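Local atomic coordinates of N-formylglutamate amidohydrolase (Ralstonia eutropha, PDB entry 2Q7S), a protein that binds a zinc ion and is probably a hydrolase of the N-formylglutamate amidohydrolase family, related to zinc-dependent exopeptidases. Residues 54-59 against 260-265; 171-176 against 251-256; 30-35 against 81-86. One frame throughout, in Å; residues are numbered along the deposited sequence.

Overall arrangement
All three contacts reach the same zinc ion, and each brings one ligand: D55 in contact 1, H172 in contact 2, H32 in contact 3. Contacts 2 and 3 are buried. Contact 1 is partly buried: E263 and R264 are exposed, R262 is not. Contact 2 joins neighbouring parallel strands of the central mixed sheet through three backbone and three side-chain hydrogen bonds. Contacts 1 and 3 join loops, and in each a single hydrogen bond, given by a histidine, links the two segments. Contact 2 lies within the chain loop that contact 1 closes, and Y256 OH bonds to T56 O between them. The D55 backbone bonds to that of H32, tying contact 1 to contact 3.

Contact 1 of 3, residues 54-59 against 260-265. With ZN (zinc ion), chain C.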
loop_
_atom_site.group_PDB
_atom_site.type_symbol
_atom_site.label_atom_id
_atom_site.label_comp_id
_atom_site.label_asym_id
_atom_site.label_seq_id
_atom_site.Cartn_x
_atom_site.Cartn_y
_atom_site.Cartn_z
ATOM N N GLU A 54 9.380 5.073 -2.654
ATOM C CA GLU A 54 8.908 4.903 -1.313
ATOM C C GLU A 54 7.635 5.708 -1.083
ATOM O O GLU A 54 7.579 6.894 -1.379
ATOM C CB GLU A 54 9.891 5.463 -0.289
ATOM C CG GLU A 54 11.206 4.874 -0.190
ATOM C CD GLU A 54 12.048 5.586 0.853
ATOM O OE1 GLU A 54 11.577 6.568 1.478
ATOM O OE2 GLU A 54 13.180 5.141 1.041
ATOM N N ASP A 55 6.643 5.058 -0.531
ATOM C CA ASP A 55 5.534 5.745 0.111
ATOM C C ASP A 55 5.899 6.107 1.578
ATOM O O ASP A 55 5.288 5.597 2.526
ATOM C CB ASP A 55 4.306 4.869 0.144
ATOM C CG ASP A 55 3.845 4.472 -1.199
ATOM O OD1 ASP A 55 4.603 4.640 -2.204
ATOM O OD2 ASP A 55 2.747 3.898 -1.193
ATOM N N THR A 56 6.863 7.011 1.705
ATOM C CA THR A 56 7.498 7.328 3.000
ATOM C C THR A 56 6.487 7.884 4.017
ATOM O O THR A 56 5.566 8.662 3.666
ATOM C CB THR A 56 8.681 8.326 2.800
ATOM O OG1 THR A 56 9.307 8.039 1.561
ATOM C CG2 THR A 56 9.714 8.273 3.932
ATOM N N HIS A 57 6.673 7.444 5.269
ATOM C CA HIS A 57 5.883 7.850 6.443
ATOM C C HIS A 57 4.404 7.435 6.456
ATOM O O HIS A 57 3.704 7.809 7.367
ATOM C CB HIS A 57 5.920 9.362 6.629
ATOM C CG HIS A 57 7.278 9.962 6.561
ATOM N ND1 HIS A 57 8.306 9.560 7.386
ATOM C CD2 HIS A 57 7.771 10.965 5.796
ATOM C CE1 HIS A 57 9.396 10.258 7.092
ATOM N NE2 HIS A 57 9.093 11.128 6.146
ATOM N N VAL A 58 3.936 6.698 5.442
ATOM C CA VAL A 58 2.490 6.363 5.327
ATOM C C VAL A 58 2.009 5.564 6.501
ATOM O O VAL A 58 0.898 5.747 7.006
ATOM C CB VAL A 58 2.159 5.611 3.994
ATOM C CG1 VAL A 58 0.828 4.910 4.090
ATOM C CG2 VAL A 58 2.158 6.643 2.874
ATOM N N ASP A 59 2.891 4.739 7.012
ATOM C CA ASP A 59 2.566 4.018 8.239
ATOM C C ASP A 59 2.385 4.915 9.474
ATOM O O ASP A 59 1.491 4.655 10.274
ATOM C CB ASP A 59 3.550 2.888 8.470
ATOM C CG ASP A 59 4.918 3.365 8.798
ATOM O OD1 ASP A 59 5.453 4.290 8.130
ATOM O OD2 ASP A 59 5.468 2.781 9.752
ATOM N N GLY A 260 11.583 15.804 -2.628
ATOM C CA GLY A 260 13.029 15.698 -2.796
ATOM C C GLY A 260 13.735 15.069 -1.613
ATOM O O GLY A 260 14.323 14.012 -1.755
ATOM N N THR A 261 13.651 15.700 -0.437
ATOM C CA THR A 261 14.354 15.214 0.769
ATOM C C THR A 261 13.637 14.027 1.456
ATOM O O THR A 261 14.229 13.325 2.283
ATOM C CB THR A 261 14.608 16.376 1.762
ATOM O OG1 THR A 261 13.385 16.805 2.376
ATOM C CG2 THR A 261 15.211 17.576 1.028
ATOM N N ARG A 262 12.377 13.797 1.071
ATOM C CA ARG A 262 11.462 12.781 1.681
ATOM C C ARG A 262 11.031 13.168 3.108
ATOM O O ARG A 262 10.485 12.341 3.850
ATOM C CB ARG A 262 12.048 11.365 1.722
ATOM C CG ARG A 262 12.409 10.656 0.399
ATOM C CD ARG A 262 11.218 9.890 -0.209
ATOM N NE ARG A 262 10.667 10.651 -1.324
ATOM C CZ ARG A 262 9.705 10.250 -2.144
ATOM N NH1 ARG A 262 9.096 9.074 -1.963
ATOM N NH2 ARG A 262 9.303 11.085 -3.117
ATOM N N GLU A 263 11.247 14.408 3.497
ATOM C CA GLU A 263 11.093 14.776 4.908
ATOM C C GLU A 263 9.741 15.338 5.224
ATOM O O GLU A 263 9.198 16.128 4.463
ATOM C CB GLU A 263 12.168 15.776 5.303
ATOM C CG GLU A 263 13.540 15.131 5.274
ATOM C CD GLU A 263 14.486 15.805 6.192
ATOM O OE1 GLU A 263 14.556 17.056 6.138
ATOM O OE2 GLU A 263 15.149 15.080 6.965
ATOM N N ARG A 264 9.217 14.962 6.383
ATOM C CA ARG A 264 7.902 15.454 6.811
ATOM C C ARG A 264 7.888 16.966 6.694
ATOM O O ARG A 264 8.869 17.636 7.089
ATOM C CB ARG A 264 7.581 15.057 8.242
ATOM C CG ARG A 264 7.535 13.546 8.476
ATOM C CD ARG A 264 7.330 13.208 9.940
ATOM N NE ARG A 264 7.333 11.762 10.109
ATOM C CZ ARG A 264 6.832 11.092 11.137
ATOM N NH1 ARG A 264 6.239 11.700 12.157
ATOM N NH2 ARG A 264 6.912 9.776 11.119
ATOM N N ASN A 265 6.786 17.495 6.146
ATOM C CA ASN A 265 6.587 18.941 6.066
ATOM C C ASN A 265 5.529 19.407 7.049
ATOM O O ASN A 265 5.106 18.652 7.908
ATOM C CB ASN A 265 6.363 19.421 4.600
ATOM C CG ASN A 265 5.042 18.979 3.984
ATOM O OD1 ASN A 265 4.077 18.650 4.670
ATOM N ND2 ASN A 265 4.993 19.008 2.654
HETATM ZN ZN ZN C . 2.204 2.670 -2.780
#
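H57 and R262 meet through a hydrogen bond from the imidazole to the backbone. H57 NE2 donates to R262 O at 2.9 Å, and the carbonyl points almost straight at the donor. The bond is bent at the hydrogen, 139°, and the oxygen sits somewhat out of the ring plane. R264 lies over one face of the same ring, its CG 3.8 Å from the ring centroid in a CH-pi contact. T56 CG2 covers the opposite face, so the imidazole is sandwiched. The R264 guanidinium stands steeply to the ring, with NE 3.6 Å from H57 ND1.

R262 bends at chi2 (-87°), which carries CD to 3.2 Å from T56 OG1. The T56 hydroxyl donates to E54 OE1 at 2.7 Å, using the anti lone pair of that oxygen. E54 OE2 is held by Y37 and by a salt bridge to R51.

Between E54 and T56, D55 turns the other way and binds zinc through OD2 at 2.1 Å. D55 is the centre of an inverse gamma turn. It also starts the type II beta turn, to V58, that leads from this ligand into helix 58-61, at the zinc site of this N-formylglutamate amidohydrolase family member.

Contact 2 of 3, residues 171-176 against 251-256. With ZN (zinc ion), chain C.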
loop_
_atom_site.group_PDB
_atom_site.type_symbol
_atom_site.label_atom_id
_atom_site.label_comp_id
_atom_site.label_asym_id
_atom_site.label_seq_id
_atom_site.Cartn_x
_atom_site.Cartn_y
_atom_site.Cartn_z
ATOM N N LEU A 171 -2.747 1.037 2.026
ATOM C CA LEU A 171 -2.434 2.414 2.256
ATOM C C LEU A 171 -1.215 2.845 1.468
ATOM O O LEU A 171 -0.183 2.179 1.536
ATOM C CB LEU A 171 -2.167 2.625 3.788
ATOM C CG LEU A 171 -3.293 2.183 4.732
ATOM C CD1 LEU A 171 -2.902 2.327 6.225
ATOM C CD2 LEU A 171 -4.578 2.915 4.448
ATOM N N HIS A 172 -1.310 4.004 0.791
ATOM C CA HIS A 172 -0.262 4.495 -0.100
ATOM C C HIS A 172 -0.143 5.992 -0.073
ATOM O O HIS A 172 -0.983 6.709 0.478
ATOM C CB HIS A 172 -0.556 4.074 -1.572
ATOM C CG HIS A 172 -0.602 2.618 -1.743
ATOM N ND1 HIS A 172 0.484 1.888 -2.180
ATOM C CD2 HIS A 172 -1.564 1.731 -1.423
ATOM C CE1 HIS A 172 0.168 0.610 -2.149
ATOM N NE2 HIS A 172 -1.062 0.489 -1.694
ATOM N N SER A 173 0.953 6.445 -0.639
ATOM C CA SER A 173 1.066 7.820 -1.120
ATOM C C SER A 173 1.590 7.845 -2.557
ATOM O O SER A 173 2.271 6.945 -3.013
ATOM C CB SER A 173 1.978 8.632 -0.193
ATOM O OG SER A 173 3.310 8.225 -0.332
HETATM N N MSE A 174 1.364 8.949 -3.217
HETATM C CA MSE A 174 1.669 9.071 -4.607
HETATM C C MSE A 174 2.320 10.435 -4.888
HETATM O O MSE A 174 2.023 11.447 -4.196
HETATM C CB MSE A 174 0.371 8.876 -5.409
HETATM C CG MSE A 174 -0.780 9.675 -4.908
HETATM SE SE MSE A 174 -2.372 9.553 -6.029
HETATM C CE MSE A 174 -3.159 11.024 -5.062
ATOM N N PRO A 175 3.194 10.489 -5.907
ATOM C CA PRO A 175 3.813 11.737 -6.302
ATOM C C PRO A 175 2.863 12.650 -7.042
ATOM O O PRO A 175 1.819 12.212 -7.562
ATOM C CB PRO A 175 4.957 11.275 -7.216
ATOM C CG PRO A 175 4.462 10.020 -7.776
ATOM C CD PRO A 175 3.665 9.361 -6.721
ATOM N N ASN A 176 3.216 13.925 -7.095
ATOM C CA ASN A 176 2.350 14.898 -7.684
ATOM C C ASN A 176 2.175 14.644 -9.184
ATOM O O ASN A 176 1.134 14.923 -9.780
ATOM C CB ASN A 176 2.907 16.290 -7.405
ATOM C CG ASN A 176 1.854 17.254 -6.907
ATOM O OD1 ASN A 176 0.846 16.853 -6.339
ATOM N ND2 ASN A 176 2.082 18.533 -7.126
ATOM N N ILE A 251 -2.563 8.882 -0.970
ATOM C CA ILE A 251 -2.420 10.245 -0.535
ATOM C C ILE A 251 -1.368 10.991 -1.379
ATOM O O ILE A 251 -0.194 10.587 -1.459
ATOM C CB ILE A 251 -1.981 10.263 0.976
ATOM C CG1 ILE A 251 -3.007 9.548 1.849
ATOM C CG2 ILE A 251 -1.744 11.647 1.506
ATOM C CD1 ILE A 251 -2.624 9.527 3.291
ATOM N N ARG A 252 -1.759 12.127 -1.947
ATOM C CA ARG A 252 -0.825 13.007 -2.659
ATOM C C ARG A 252 0.293 13.464 -1.670
ATOM O O ARG A 252 0.078 14.170 -0.699
ATOM C CB ARG A 252 -1.578 14.206 -3.237
ATOM C CG ARG A 252 -0.907 14.979 -4.358
ATOM C CD ARG A 252 -1.911 15.928 -5.036
ATOM N NE ARG A 252 -2.441 16.974 -4.151
ATOM C CZ ARG A 252 -1.886 18.179 -4.014
ATOM N NH1 ARG A 252 -0.762 18.481 -4.647
ATOM N NH2 ARG A 252 -2.442 19.081 -3.233
ATOM N N ARG A 253 1.511 13.076 -1.980
ATOM C CA ARG A 253 2.684 13.250 -1.127
ATOM C C ARG A 253 2.988 14.646 -0.627
ATOM O O ARG A 253 3.381 14.771 0.540
ATOM C CB ARG A 253 3.926 12.659 -1.837
ATOM C CG ARG A 253 4.009 11.154 -1.688
ATOM C CD ARG A 253 5.051 10.559 -2.640
ATOM N NE ARG A 253 4.980 9.107 -2.717
ATOM C CZ ARG A 253 5.657 8.413 -3.636
ATOM N NH1 ARG A 253 6.448 9.049 -4.466
ATOM N NH2 ARG A 253 5.571 7.115 -3.678
ATOM N N PRO A 254 2.808 15.704 -1.477
ATOM C CA PRO A 254 3.062 17.085 -1.041
ATOM C C PRO A 254 2.287 17.478 0.186
ATOM O O PRO A 254 2.739 18.329 0.944
ATOM C CB PRO A 254 2.663 17.946 -2.255
ATOM C CG PRO A 254 2.806 17.116 -3.365
ATOM C CD PRO A 254 2.421 15.690 -2.891
ATOM N N LEU A 255 1.157 16.814 0.400
ATOM C CA LEU A 255 0.333 17.013 1.592
ATOM C C LEU A 255 1.058 16.787 2.917
ATOM O O LEU A 255 0.604 17.252 3.944
ATOM C CB LEU A 255 -0.883 16.090 1.554
ATOM C CG LEU A 255 -1.931 16.332 0.460
ATOM C CD1 LEU A 255 -3.064 15.349 0.641
ATOM C CD2 LEU A 255 -2.444 17.733 0.535
ATOM N N TYR A 256 2.128 16.003 2.918
ATOM C CA TYR A 256 2.796 15.665 4.173
ATOM C C TYR A 256 4.319 15.635 4.167
ATOM O O TYR A 256 4.911 15.722 5.232
ATOM C CB TYR A 256 2.250 14.325 4.699
ATOM C CG TYR A 256 2.675 13.102 3.946
ATOM C CD1 TYR A 256 1.926 12.632 2.884
ATOM C CD2 TYR A 256 3.801 12.411 4.319
ATOM C CE1 TYR A 256 2.295 11.472 2.220
ATOM C CE2 TYR A 256 4.206 11.285 3.657
ATOM C CZ TYR A 256 3.431 10.802 2.597
ATOM O OH TYR A 256 3.832 9.655 1.948
HETATM ZN ZN ZN C . 2.204 2.670 -2.780
#
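S173 OG sits between its own backbone N and carbonyl carbon (chi1 71°), and the R253 chain runs extended from CG to NE and brings NE to that oxygen. R253 NE donates to S173 OG at 3.0 Å, with the oxygen close to the guanidinium plane. The S173 hydroxyl in turn donates to Y256 OH at 2.7 Å, and S173 CB lies at the edge of the tyrosine ring. Y256 OH also bonds to T56 O. P175 CD packs over a face of the R253 guanidinium, 3.6 Å from NH1. R253 NH2 forms a salt bridge with the zinc ligand D55, so this arginine is a second-shell residue of the metal site.

The backbones are neighbouring parallel strands, 166-174 and 244-252, within the mixed central sheet. I251 N donates to H172 O, M174 N to I251 O at 2.9 Å, and R253 N to M174 O at 2.8 Å. The last bond comes where 251-256 leaves the strand for a 3-10 turn. S173 and I251 share one sheet face. There I251 packs on L271 and L275 of helix 267-289. The selenomethionine M174 and R252 share the other face, with M174 CE 4.0 Å from R252 CB.

Past the end of strand 166-174, R252 NH1 donates to N176 OD1 at 2.8 Å, the amide and guanidinium nearly coplanar. R252 NE pairs with D192. H172 turns its ring from the strand to the metal and binds zinc through ND1 at 2.0 Å, while its NE2 bonds to N170.

Contact 3 of 3, residues 30-35 against 81-86; sequences SPHSGT and YIDPNR. With ZN (zinc ion), chain C.
The zinc site takes its ligand H32 from this contact, where the loop after strand 26-30 meets the loop before strand 96-97. H32 ND1 binds the zinc at 2.1 Å. H32 NE2 donates to D83 OD1 at 2.7 Å, with an N-H...O angle of 155°. The oxygen lies in the ring plane and is met on the syn side, 34° out of the carboxylate plane.

D83 CG, anti to the backbone N (chi1 -174°), puts the carboxylate there. D83 OD1 also accepts from N85 N at 2.9 Å, which makes an Asx turn inside the type I turn D83-R86. The two donors come from opposite faces of the carboxylate. D83 OD2 has a salt bridge to R79 and lies over the R86 guanidinium, 3.3 Å from NH1, a pairing of charges alone.

Beside this, P31 CB packs against P84 CG at 4.1 Å, and P31 CG lies over one face of the H32 ring. N85 CB approaches H32 NE2 at 3.7 Å, while its amide bonds to N170.

The zinc at ND1 and D83 at NE2 together hold the ring's rotation. The carboxylate may make the histidine a stronger zinc ligand, an effect R79 and R86 would partly offset.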
loop_
_atom_site.group_PDB
_atom_site.type_symbol
_atom_site.label_atom_id
_atom_site.label_comp_id
_atom_site.label_asym_id
_atom_site.label_seq_id
_atom_site.Cartn_x
_atom_site.Cartn_y
_atom_site.Cartn_z
ATOM N N SER A 30 0.475 -1.025 5.033
ATOM C CA SER A 30 1.313 -0.026 4.362
ATOM C C SER A 30 2.483 -0.851 3.745
ATOM O O SER A 30 3.570 -1.034 4.365
ATOM C CB SER A 30 1.776 1.046 5.363
ATOM O OG SER A 30 2.681 2.024 4.853
ATOM N N PRO A 31 2.308 -1.292 2.490
ATOM C CA PRO A 31 3.352 -2.135 1.845
ATOM C C PRO A 31 4.604 -1.402 1.337
ATOM O O PRO A 31 5.594 -2.035 0.997
ATOM C CB PRO A 31 2.606 -2.755 0.660
ATOM C CG PRO A 31 1.542 -1.766 0.350
ATOM C CD PRO A 31 1.124 -1.111 1.627
ATOM N N HIS A 32 4.509 -0.085 1.205
ATOM C CA HIS A 32 5.470 0.706 0.501
ATOM C C HIS A 32 6.279 1.668 1.313
ATOM O O HIS A 32 7.080 2.380 0.746
ATOM C CB HIS A 32 4.735 1.430 -0.599
ATOM C CG HIS A 32 4.253 0.513 -1.662
ATOM N ND1 HIS A 32 3.305 0.873 -2.581
ATOM C CD2 HIS A 32 4.594 -0.770 -1.950
ATOM C CE1 HIS A 32 3.082 -0.143 -3.399
ATOM N NE2 HIS A 32 3.861 -1.149 -3.047
ATOM N N SER A 33 6.065 1.665 2.639
ATOM C CA SER A 33 6.670 2.616 3.538
ATOM C C SER A 33 8.035 2.201 4.089
ATOM O O SER A 33 8.639 2.966 4.842
ATOM C CB SER A 33 5.728 2.982 4.690
ATOM O OG SER A 33 5.209 1.853 5.382
ATOM N N GLY A 34 8.520 1.028 3.702
ATOM C CA GLY A 34 9.792 0.557 4.183
ATOM C C GLY A 34 10.980 1.325 3.657
ATOM O O GLY A 34 11.061 1.589 2.460
ATOM N N THR A 35 11.909 1.660 4.562
ATOM C CA THR A 35 13.099 2.464 4.245
ATOM C C THR A 35 14.426 1.790 4.656
ATOM O O THR A 35 15.483 2.417 4.586
ATOM C CB THR A 35 13.066 3.784 4.980
ATOM O OG1 THR A 35 12.991 3.504 6.377
ATOM C CG2 THR A 35 11.863 4.653 4.538
ATOM N N TYR A 81 12.896 -2.918 -3.678
ATOM C CA TYR A 81 13.629 -4.178 -3.491
ATOM C C TYR A 81 12.746 -5.379 -3.794
ATOM O O TYR A 81 13.091 -6.257 -4.611
ATOM C CB TYR A 81 14.154 -4.247 -2.079
ATOM C CG TYR A 81 14.991 -5.457 -1.732
ATOM C CD1 TYR A 81 16.305 -5.585 -2.199
ATOM C CD2 TYR A 81 14.493 -6.450 -0.895
ATOM C CE1 TYR A 81 17.097 -6.665 -1.834
ATOM C CE2 TYR A 81 15.271 -7.562 -0.565
ATOM C CZ TYR A 81 16.573 -7.650 -1.005
ATOM O OH TYR A 81 17.357 -8.726 -0.649
ATOM N N ILE A 82 11.601 -5.435 -3.122
ATOM C CA ILE A 82 10.521 -6.276 -3.553
ATOM C C ILE A 82 9.226 -5.644 -3.118
ATOM O O ILE A 82 9.143 -5.070 -2.039
ATOM C CB ILE A 82 10.688 -7.722 -3.069
ATOM C CG1 ILE A 82 9.607 -8.617 -3.686
ATOM C CG2 ILE A 82 10.786 -7.816 -1.540
ATOM C CD1 ILE A 82 9.901 -10.181 -3.478
ATOM N N ASP A 83 8.232 -5.704 -3.987
ATOM C CA ASP A 83 6.993 -4.944 -3.798
ATOM C C ASP A 83 5.898 -5.892 -3.329
ATOM O O ASP A 83 5.371 -6.627 -4.154
ATOM C CB ASP A 83 6.560 -4.325 -5.106
ATOM C CG ASP A 83 5.384 -3.423 -4.963
ATOM O OD1 ASP A 83 4.643 -3.530 -3.958
ATOM O OD2 ASP A 83 5.215 -2.563 -5.856
ATOM N N PRO A 84 5.517 -5.822 -2.032
ATOM C CA PRO A 84 4.472 -6.730 -1.570
ATOM C C PRO A 84 3.079 -6.553 -2.165
ATOM O O PRO A 84 2.260 -7.431 -1.941
ATOM C CB PRO A 84 4.413 -6.491 -0.055
ATOM C CG PRO A 84 5.502 -5.580 0.272
ATOM C CD PRO A 84 5.974 -4.935 -0.949
ATOM N N ASN A 85 2.816 -5.434 -2.858
ATOM C CA ASN A 85 1.519 -5.190 -3.480
ATOM C C ASN A 85 1.440 -5.755 -4.849
ATOM O O ASN A 85 0.509 -5.447 -5.604
ATOM C CB ASN A 85 1.188 -3.679 -3.546
ATOM C CG ASN A 85 -0.062 -3.338 -2.765
ATOM O OD1 ASN A 85 -0.421 -4.053 -1.831
ATOM N ND2 ASN A 85 -0.769 -2.327 -3.203
ATOM N N ARG A 86 2.453 -6.504 -5.258
ATOM C CA ARG A 86 2.365 -7.172 -6.564
ATOM C C ARG A 86 2.186 -8.632 -6.273
ATOM O O ARG A 86 2.528 -9.110 -5.192
ATOM C CB ARG A 86 3.630 -6.919 -7.390
ATOM C CG ARG A 86 3.890 -5.438 -7.717
ATOM C CD ARG A 86 2.756 -4.760 -8.499
ATOM N NE ARG A 86 3.038 -3.369 -8.807
ATOM C CZ ARG A 86 2.716 -2.299 -8.057
ATOM N NH1 ARG A 86 2.092 -2.399 -6.882
ATOM N NH2 ARG A 86 3.054 -1.081 -8.481
HETATM ZN ZN ZN C . 2.204 2.670 -2.780
#